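Local coordinates for conserved domain protein (Porphyromonas gingivalis, PDB 3PNN), which probably acts as a cytoplasmic glycosyltransferase that forms glycosidic linkages, built on a Rossmann-like alpha/beta/alpha fold, at residues V10-M15 with F53-S58; G20-L25 with K61-K66; Y154-T159 with C205-D210. One frame throughout, in Å; residues are numbered along the deposited sequence.

Contact 1 (V10-M15 with F53-S58); sequences VLAAGM and FVIRHS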
loop_
_atom_site.group_PDB
_atom_site.type_symbol
_atom_site.label_atom_id
_atom_site.label_comp_id
_atom_site.label_asym_id
_atom_site.label_seq_id
_atom_site.Cartn_x
_atom_site.Cartn_y
_atom_site.Cartn_z
ATOM N N VAL A 10 4.622 -5.466 -3.538
ATOM C CA VAL A 10 5.060 -4.162 -3.064
ATOM C C VAL A 10 4.909 -3.084 -4.141
ATOM O O VAL A 10 5.451 -3.204 -5.257
ATOM C CB VAL A 10 6.535 -4.205 -2.575
ATOM C CG1 VAL A 10 6.982 -2.819 -2.116
ATOM C CG2 VAL A 10 6.708 -5.243 -1.446
ATOM N N LEU A 11 4.165 -2.025 -3.815
ATOM C CA LEU A 11 3.985 -0.903 -4.744
ATOM C C LEU A 11 5.224 -0.004 -4.766
ATOM O O LEU A 11 5.348 0.923 -3.966
ATOM C CB LEU A 11 2.750 -0.082 -4.361
ATOM C CG LEU A 11 1.438 -0.863 -4.346
ATOM C CD1 LEU A 11 0.295 0.069 -3.963
ATOM C CD2 LEU A 11 1.181 -1.500 -5.714
ATOM N N ALA A 12 6.129 -0.274 -5.700
ATOM C CA ALA A 12 7.421 0.407 -5.734
ATOM C C ALA A 12 7.605 1.283 -6.976
ATOM O O ALA A 12 8.712 1.725 -7.291
ATOM C CB ALA A 12 8.550 -0.619 -5.620
ATOM N N ALA A 13 6.514 1.560 -7.675
ATOM C CA ALA A 13 6.611 2.202 -8.973
ATOM C C ALA A 13 6.976 3.679 -8.836
ATOM O O ALA A 13 7.433 4.301 -9.789
ATOM C CB ALA A 13 5.311 2.026 -9.738
ATOM N N GLY A 14 6.789 4.223 -7.634
ATOM C CA GLY A 14 7.077 5.623 -7.370
ATOM C C GLY A 14 8.493 5.905 -6.887
ATOM O O GLY A 14 8.811 7.048 -6.541
HETATM N N MSE A 15 9.347 4.879 -6.870
HETATM C CA MSE A 15 10.705 5.003 -6.312
HETATM C C MSE A 15 11.748 5.635 -7.211
HETATM O O MSE A 15 12.892 5.834 -6.782
HETATM C CB MSE A 15 11.260 3.645 -5.907
HETATM C CG MSE A 15 10.255 2.711 -5.359
HETATM SE SE MSE A 15 10.977 1.985 -3.761
HETATM C CE MSE A 15 10.755 3.684 -2.766
ATOM N N PHE A 53 7.618 -6.966 -6.890
ATOM C CA PHE A 53 7.707 -5.508 -6.899
ATOM C C PHE A 53 7.187 -4.992 -8.221
ATOM O O PHE A 53 7.628 -5.451 -9.275
ATOM C CB PHE A 53 9.167 -5.039 -6.758
ATOM C CG PHE A 53 9.808 -5.453 -5.453
ATOM C CD1 PHE A 53 9.686 -4.645 -4.325
ATOM C CD2 PHE A 53 10.511 -6.647 -5.360
ATOM C CE1 PHE A 53 10.276 -5.020 -3.110
ATOM C CE2 PHE A 53 11.103 -7.041 -4.146
ATOM C CZ PHE A 53 10.983 -6.224 -3.024
ATOM N N VAL A 54 6.265 -4.034 -8.182
ATOM C CA VAL A 54 5.982 -3.288 -9.409
ATOM C C VAL A 54 6.870 -2.038 -9.421
ATOM O O VAL A 54 6.850 -1.245 -8.480
ATOM C CB VAL A 54 4.490 -2.919 -9.567
ATOM C CG1 VAL A 54 3.970 -2.178 -8.338
ATOM C CG2 VAL A 54 4.274 -2.116 -10.861
ATOM N N ILE A 55 7.668 -1.898 -10.473
ATOM C CA ILE A 55 8.551 -0.750 -10.641
ATOM C C ILE A 55 8.350 -0.201 -12.054
ATOM O O ILE A 55 7.382 -0.565 -12.725
ATOM C CB ILE A 55 10.037 -1.135 -10.434
ATOM C CG1 ILE A 55 10.488 -2.168 -11.471
ATOM C CG2 ILE A 55 10.285 -1.664 -9.008
ATOM C CD1 ILE A 55 12.034 -2.258 -11.578
ATOM N N ARG A 56 9.246 0.678 -12.509
ATOM C CA ARG A 56 9.226 1.106 -13.907
ATOM C C ARG A 56 10.579 0.836 -14.552
ATOM O O ARG A 56 11.587 0.757 -13.861
ATOM C CB ARG A 56 8.817 2.580 -14.023
ATOM C CG ARG A 56 7.537 2.867 -13.244
ATOM C CD ARG A 56 6.945 4.261 -13.490
ATOM N NE ARG A 56 5.767 4.430 -12.636
ATOM C CZ ARG A 56 5.537 5.486 -11.855
ATOM N NH1 ARG A 56 6.382 6.520 -11.849
ATOM N NH2 ARG A 56 4.444 5.516 -11.099
ATOM N N HIS A 57 10.600 0.681 -15.874
ATOM C CA HIS A 57 11.846 0.373 -16.566
ATOM C C HIS A 57 12.894 1.471 -16.372
ATOM O O HIS A 57 14.087 1.188 -16.359
ATOM C CB HIS A 57 11.600 0.163 -18.064
ATOM C CG HIS A 57 10.904 -1.123 -18.385
ATOM N ND1 HIS A 57 11.510 -2.353 -18.235
ATOM C CD2 HIS A 57 9.659 -1.370 -18.855
ATOM C CE1 HIS A 57 10.664 -3.303 -18.591
ATOM N NE2 HIS A 57 9.534 -2.733 -18.974
ATOM N N SER A 58 12.440 2.714 -16.211
ATOM C CA SER A 58 13.353 3.856 -16.078
ATOM C C SER A 58 14.332 3.748 -14.903
ATOM O O SER A 58 15.376 4.401 -14.905
ATOM C CB SER A 58 12.577 5.177 -15.988
ATOM O OG SER A 58 11.989 5.348 -14.714
#
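Val10 and Phe53 stand side by side on one face of a parallel strand pair, Leu11 and Val54 on the other, and this alternation sets the packing of the contact. On the first face the isopropyl group of Val10 meets the CD1-CE1 side of the phenyl ring obliquely, with Val10 CB 3.6 Å from Phe53 CD1, while Ala12 CB approaches the ring edge near its plane. Ala12 CB also meets the branch methyl of Ile55, CG2, at 3.9 Å. On the reverse face Val54 CG1 takes the crowded position between its backbone N and carbonyl carbon (chi1 54°), which brings it 3.9 Å from Leu11 CD2.

The backbones are joined by Val54 N, which donates to Val10 O over 3.1 Å at an N-H...O angle of 159°, nearly along the C=O axis. One step on, Ala12 N reaches Val54 O at 3.0 Å, but its 129° angle makes this bond weak, as expected where residues 10-15 leave strand 7-11 for a type I turn over Ala12 to Met15.

Arg56, just past the end of strand 50-55, reaches across to the turn with its chain extended from CG to NE. Its guanidinium lies flat under Ala13 O, which sits over the group's centre, 3.0 Å from Arg56 CZ. The N-H groups therefore do not point at this oxygen; NH2 bonds instead to Gln82 OE1 and a glycerol probably taken up from the crystallisation liquor.

Residues 11-15 lead into a glycine-rich loop resembling that of sugar nucleotidyltransferases. Strands 7-11 and 50-55, connected through helix 35-46, form a beta-alpha-beta unit flanked by strands 118-122 and 77-81, and helix 60-71 covers the Phe53 face, where Phe63 meets Phe53 edge-to-face.

Contact 2 (G20-L25 with K61-K66); sequences GSLKQL and KEFREK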
loop_
_atom_site.group_PDB
_atom_site.type_symbol
_atom_site.label_atom_id
_atom_site.label_comp_id
_atom_site.label_asym_id
_atom_site.label_seq_id
_atom_site.Cartn_x
_atom_site.Cartn_y
_atom_site.Cartn_z
ATOM N N GLY A 20 15.519 8.882 -14.901
ATOM C CA GLY A 20 16.093 7.573 -15.181
ATOM C C GLY A 20 17.003 6.999 -14.103
ATOM O O GLY A 20 17.979 6.305 -14.394
ATOM N N SER A 21 16.681 7.273 -12.848
ATOM C CA SER A 21 17.469 6.744 -11.749
ATOM C C SER A 21 16.578 6.438 -10.556
ATOM O O SER A 21 15.427 6.869 -10.495
ATOM C CB SER A 21 18.564 7.738 -11.351
ATOM O OG SER A 21 18.001 8.904 -10.778
ATOM N N LEU A 22 17.119 5.684 -9.609
ATOM C CA LEU A 22 16.418 5.379 -8.374
ATOM C C LEU A 22 16.583 6.573 -7.429
ATOM O O LEU A 22 17.657 7.172 -7.383
ATOM C CB LEU A 22 17.046 4.134 -7.754
ATOM C CG LEU A 22 16.414 3.491 -6.534
ATOM C CD1 LEU A 22 15.070 2.873 -6.905
ATOM C CD2 LEU A 22 17.377 2.443 -5.986
ATOM N N LYS A 23 15.535 6.936 -6.692
ATOM C CA LYS A 23 15.682 8.005 -5.704
ATOM C C LYS A 23 16.719 7.566 -4.676
ATOM O O LYS A 23 16.893 6.364 -4.452
ATOM C CB LYS A 23 14.363 8.272 -4.980
ATOM C CG LYS A 23 13.294 9.008 -5.784
ATOM C CD LYS A 23 11.938 8.837 -5.076
ATOM C CE LYS A 23 10.824 9.603 -5.778
ATOM N NZ LYS A 23 9.584 9.495 -4.963
ATOM N N GLN A 24 17.398 8.530 -4.051
ATOM C CA GLN A 24 18.311 8.228 -2.952
ATOM C C GLN A 24 17.654 7.329 -1.907
ATOM O O GLN A 24 16.558 7.624 -1.412
ATOM C CB GLN A 24 18.787 9.522 -2.292
ATOM C CG GLN A 24 19.690 10.366 -3.177
ATOM C CD GLN A 24 21.047 9.725 -3.389
ATOM O OE1 GLN A 24 21.589 9.098 -2.479
ATOM N NE2 GLN A 24 21.602 9.877 -4.588
ATOM N N LEU A 25 18.322 6.224 -1.576
ATOM C CA LEU A 25 17.823 5.326 -0.537
ATOM C C LEU A 25 18.091 5.913 0.836
ATOM O O LEU A 25 19.089 6.589 1.042
ATOM C CB LEU A 25 18.473 3.947 -0.659
ATOM C CG LEU A 25 18.111 3.236 -1.970
ATOM C CD1 LEU A 25 18.652 1.816 -1.999
ATOM C CD2 LEU A 25 16.615 3.238 -2.174
ATOM N N LYS A 61 17.552 -0.785 -13.707
ATOM C CA LYS A 61 18.961 -1.139 -13.499
ATOM C C LYS A 61 19.386 -0.930 -12.050
ATOM O O LYS A 61 19.982 -1.817 -11.426
ATOM C CB LYS A 61 19.886 -0.364 -14.448
ATOM C CG LYS A 61 21.345 -0.779 -14.321
ATOM C CD LYS A 61 22.246 0.063 -15.225
ATOM C CE LYS A 61 23.716 -0.256 -15.001
ATOM N NZ LYS A 61 24.601 0.542 -15.904
ATOM N N GLU A 62 19.097 0.247 -11.504
ATOM C CA GLU A 62 19.506 0.520 -10.134
ATOM C C GLU A 62 18.672 -0.262 -9.140
ATOM O O GLU A 62 19.164 -0.634 -8.072
ATOM C CB GLU A 62 19.471 2.023 -9.839
ATOM C CG GLU A 62 20.435 2.788 -10.758
ATOM C CD GLU A 62 20.739 4.209 -10.306
ATOM O OE1 GLU A 62 19.872 4.845 -9.676
ATOM O OE2 GLU A 62 21.855 4.699 -10.603
ATOM N N PHE A 63 17.409 -0.518 -9.475
ATOM C CA PHE A 63 16.583 -1.313 -8.570
ATOM C C PHE A 63 17.209 -2.701 -8.413
ATOM O O PHE A 63 17.324 -3.225 -7.308
ATOM C CB PHE A 63 15.134 -1.433 -9.069
ATOM C CG PHE A 63 14.160 -1.832 -7.986
ATOM C CD1 PHE A 63 13.507 -0.860 -7.236
ATOM C CD2 PHE A 63 13.907 -3.177 -7.712
ATOM C CE1 PHE A 63 12.613 -1.214 -6.223
ATOM C CE2 PHE A 63 13.015 -3.545 -6.701
ATOM C CZ PHE A 63 12.367 -2.562 -5.962
ATOM N N ARG A 64 17.618 -3.292 -9.531
ATOM C CA ARG A 64 18.244 -4.606 -9.486
ATOM C C ARG A 64 19.559 -4.542 -8.706
ATOM O O ARG A 64 19.842 -5.406 -7.886
ATOM C CB ARG A 64 18.489 -5.139 -10.899
ATOM C CG ARG A 64 17.204 -5.479 -11.692
ATOM C CD ARG A 64 17.567 -5.942 -13.110
ATOM N NE ARG A 64 16.402 -6.330 -13.906
ATOM C CZ ARG A 64 15.822 -7.524 -13.838
ATOM N NH1 ARG A 64 16.289 -8.430 -12.987
ATOM N NH2 ARG A 64 14.769 -7.805 -14.605
ATOM N N GLU A 65 20.349 -3.501 -8.949
ATOM C CA GLU A 65 21.666 -3.386 -8.314
ATOM C C GLU A 65 21.602 -3.145 -6.810
ATOM O O GLU A 65 22.344 -3.755 -6.037
ATOM C CB GLU A 65 22.459 -2.231 -8.938
ATOM C CG GLU A 65 22.934 -2.459 -10.353
ATOM C CD GLU A 65 23.643 -1.233 -10.915
ATOM O OE1 GLU A 65 23.810 -0.241 -10.165
ATOM O OE2 GLU A 65 24.026 -1.261 -12.105
ATOM N N LYS A 66 20.731 -2.233 -6.401
ATOM C CA LYS A 66 20.752 -1.733 -5.030
ATOM C C LYS A 66 19.697 -2.375 -4.139
ATOM O O LYS A 66 19.847 -2.389 -2.922
ATOM C CB LYS A 66 20.543 -0.209 -5.016
ATOM C CG LYS A 66 21.711 0.629 -5.574
ATOM C CD LYS A 66 21.335 2.113 -5.554
ATOM C CE LYS A 66 22.553 3.029 -5.586
ATOM N NZ LYS A 66 23.298 2.917 -6.859
#
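The loop that follows strand 7-11 continues a sequence resembling the glycine-rich signature of sugar nucleotidyltransferases, and residues 20-25, midway along it, lie against helix 60-71 of the Rossmann-like domain. No regular secondary structure shapes this segment, so its position against the helix is best defined by one polar grip and a leucine.

The grip is made by Glu62. Its CG lies anti to the carbonyl carbon (chi1 -61°), the chain beyond is extended, and OE1 accepts the backbone N-H of Leu22 at 2.9 Å from Leu22 N. The bond is straight (167°), but the donor stands above the carboxylate plane. Such a bond would be expected to stabilise the charged form of the acid. Ser21 CB flanks the same oxygen, while Ser21 OG turns to Ser17 within the loop.

Leu22 is the buried anchor. Its CG, anti to the backbone N (chi1 -173°), carries the two methyls in different directions across the helix surface. CD1 comes to the edge of the Phe63 ring, near its plane, 4.1 Å from Phe63 CD1. CD2 lies alongside the aliphatic part of Lys66, 4.0 Å from Lys66 CD, the two side chains running antiparallel. At the root, Leu22 CB meets Glu62 CB at 3.8 Å. Thus one residue spans about one helical turn, from Glu62 to Lys66.

Towards the exposed end the contact thins: Leu25 lies aslant over Lys66, and its methyl CD1 touches Lys66 CB at 4.1 Å.

Contact 3 (Y154-T159 with C205-D210); sequences YRVGNT and CTLAED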
loop_
_atom_site.group_PDB
_atom_site.type_symbol
_atom_site.label_atom_id
_atom_site.label_comp_id
_atom_site.label_asym_id
_atom_site.label_seq_id
_atom_site.Cartn_x
_atom_site.Cartn_y
_atom_site.Cartn_z
ATOM N N TYR A 154 -5.677 0.652 10.842
ATOM C CA TYR A 154 -4.959 1.418 11.857
ATOM C C TYR A 154 -5.909 2.467 12.450
ATOM O O TYR A 154 -6.985 2.696 11.905
ATOM C CB TYR A 154 -3.722 2.063 11.238
ATOM C CG TYR A 154 -2.698 1.013 10.857
ATOM C CD1 TYR A 154 -1.702 0.635 11.757
ATOM C CD2 TYR A 154 -2.772 0.354 9.629
ATOM C CE1 TYR A 154 -0.775 -0.345 11.436
ATOM C CE2 TYR A 154 -1.852 -0.640 9.299
ATOM C CZ TYR A 154 -0.855 -0.979 10.203
ATOM O OH TYR A 154 0.055 -1.970 9.884
ATOM N N ARG A 155 -5.528 3.086 13.567
ATOM C CA ARG A 155 -6.371 4.118 14.178
ATOM C C ARG A 155 -5.853 5.501 13.775
ATOM O O ARG A 155 -4.668 5.779 13.896
ATOM C CB ARG A 155 -6.406 3.971 15.708
ATOM C CG ARG A 155 -7.186 2.734 16.206
ATOM C CD ARG A 155 -6.298 1.505 16.452
ATOM N NE ARG A 155 -7.091 0.348 16.898
ATOM C CZ ARG A 155 -7.551 0.191 18.140
ATOM N NH1 ARG A 155 -7.286 1.110 19.062
ATOM N NH2 ARG A 155 -8.268 -0.884 18.466
ATOM N N VAL A 156 -6.747 6.355 13.284
ATOM C CA VAL A 156 -6.322 7.624 12.692
ATOM C C VAL A 156 -5.471 8.463 13.637
ATOM O O VAL A 156 -4.486 9.076 13.209
ATOM C CB VAL A 156 -7.517 8.452 12.185
ATOM C CG1 VAL A 156 -8.392 8.931 13.358
ATOM C CG2 VAL A 156 -7.015 9.640 11.350
ATOM N N GLY A 157 -5.822 8.469 14.922
ATOM C CA GLY A 157 -5.109 9.282 15.903
ATOM C C GLY A 157 -3.649 8.898 16.079
ATOM O O GLY A 157 -2.839 9.684 16.576
ATOM N N ASN A 158 -3.313 7.681 15.666
ATOM C CA ASN A 158 -1.940 7.196 15.719
ATOM C C ASN A 158 -1.162 7.493 14.433
ATOM O O ASN A 158 0.022 7.156 14.332
ATOM C CB ASN A 158 -1.910 5.675 15.949
ATOM C CG ASN A 158 -2.473 5.263 17.298
ATOM O OD1 ASN A 158 -2.363 5.990 18.291
ATOM N ND2 ASN A 158 -3.072 4.083 17.340
ATOM N N THR A 159 -1.810 8.110 13.448
ATOM C CA THR A 159 -1.183 8.278 12.131
ATOM C C THR A 159 -1.020 9.728 11.704
ATOM O O THR A 159 -0.804 10.006 10.525
ATOM C CB THR A 159 -1.992 7.562 11.023
ATOM O OG1 THR A 159 -3.218 8.280 10.775
ATOM C CG2 THR A 159 -2.303 6.100 11.423
ATOM N N CYS A 205 -15.541 17.898 9.160
ATOM C CA CYS A 205 -15.973 16.670 9.797
ATOM C C CYS A 205 -14.933 16.276 10.836
ATOM O O CYS A 205 -13.733 16.451 10.617
ATOM C CB CYS A 205 -16.122 15.558 8.757
ATOM S SG CYS A 205 -17.156 15.970 7.320
ATOM N N THR A 206 -15.385 15.751 11.968
ATOM C CA THR A 206 -14.456 15.288 12.992
ATOM C C THR A 206 -14.341 13.768 12.994
ATOM O O THR A 206 -15.191 13.061 12.456
ATOM C CB THR A 206 -14.837 15.780 14.396
ATOM O OG1 THR A 206 -16.117 15.250 14.762
ATOM C CG2 THR A 206 -14.888 17.295 14.426
ATOM N N LEU A 207 -13.267 13.280 13.602
ATOM C CA LEU A 207 -12.976 11.861 13.647
ATOM C C LEU A 207 -12.557 11.517 15.066
ATOM O O LEU A 207 -11.790 12.255 15.680
ATOM C CB LEU A 207 -11.816 11.550 12.695
ATOM C CG LEU A 207 -12.010 10.887 11.327
ATOM C CD1 LEU A 207 -13.361 11.140 10.712
ATOM C CD2 LEU A 207 -10.885 11.306 10.376
ATOM N N ALA A 208 -13.045 10.393 15.586
ATOM C CA ALA A 208 -12.579 9.886 16.873
ATOM C C ALA A 208 -11.112 9.474 16.783
ATOM O O ALA A 208 -10.624 9.138 15.700
ATOM C CB ALA A 208 -13.428 8.698 17.306
ATOM N N GLU A 209 -10.411 9.481 17.914
ATOM C CA GLU A 209 -9.012 9.048 17.928
ATOM C C GLU A 209 -8.833 7.625 17.382
ATOM O O GLU A 209 -7.811 7.312 16.752
ATOM C CB GLU A 209 -8.435 9.131 19.343
ATOM C CG GLU A 209 -8.284 10.555 19.873
ATOM C CD GLU A 209 -7.122 11.305 19.238
ATOM O OE1 GLU A 209 -6.151 10.657 18.779
ATOM O OE2 GLU A 209 -7.178 12.554 19.208
ATOM N N ASP A 210 -9.816 6.765 17.646
ATOM C CA ASP A 210 -9.728 5.358 17.241
ATOM C C ASP A 210 -10.439 5.037 15.922
ATOM O O ASP A 210 -10.605 3.871 15.573
ATOM C CB ASP A 210 -10.266 4.440 18.347
ATOM C CG ASP A 210 -11.743 4.671 18.635
ATOM O OD1 ASP A 210 -12.332 5.617 18.062
ATOM O OD2 ASP A 210 -12.318 3.898 19.433
#
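This is a surface contact between two chain segments just beyond their strands, in the beta-rich part of this Rossmann-like fold. Residues 154-159 leave strand 148-155 through a short 3-10 turn, and residues 205-210 link strand 204-207 to strand 212-215, the antiparallel partner of 148-155. The backbone bonds of Tyr154 to Val213 and Val156 to Ala211 lead up to the contact; beyond them the strand pairing gives way to a single bond from the 3-10 turn.

That hydrogen bond joins the segments: Gly157 N donates to Glu209 O over 2.9 Å at 148°, meeting a lone pair in the carbonyl plane. Glu209 bends at chi2 (-74°), and its carboxylate folds back until OE1 stands 3.4 Å from Gly157 CA, close against the bare glycine backbone. Arg190 NH1 ties this corner together by a salt bridge to Glu209 OE1 and a hydrogen bond to Gly157 O.

Val156 supplies the apolar part. Its CG1, held between backbone N and carbonyl carbon (chi1 67°), lies tightly at 3.2 Å from Ala208 O, and its other methyl, CG2, faces Leu207 CD2 at 4.3 Å. Arg155 packs with its hydrocarbon stem, CG being 3.7 Å from Asp210 O, whereas its guanidinium pairs with Asp268 rather than Asp210.

The turn is braced from within by Thr159, whose backbone N and hydroxyl both donate to Val156 O. The hydroxyl bond reaches an in-plane lone pair, with Thr159 OG1 2.9 Å from Val156 O.

Contact 1 is the buried one, contact 2 is partly buried, and contact 3 lies at the surface. Contacts 1 and 2, with centres 10 Å apart, are adjoining layers of one unit: the loop leaving strand 7-11 runs from one into the other, Met15 O probably accepts from Lys23 N, and Ile55 CG2 packs on Phe63 CE1. Contact 3 is about 30 Å from contact 1 and 35 Å from contact 2, centre to centre, across the middle of the chain. Chemistry follows place: paired strand backbones and apolar faces in contact 1, a carboxylate-to-backbone bond on a helix in contact 2, and a single backbone bond beside charged side chains in contact 3.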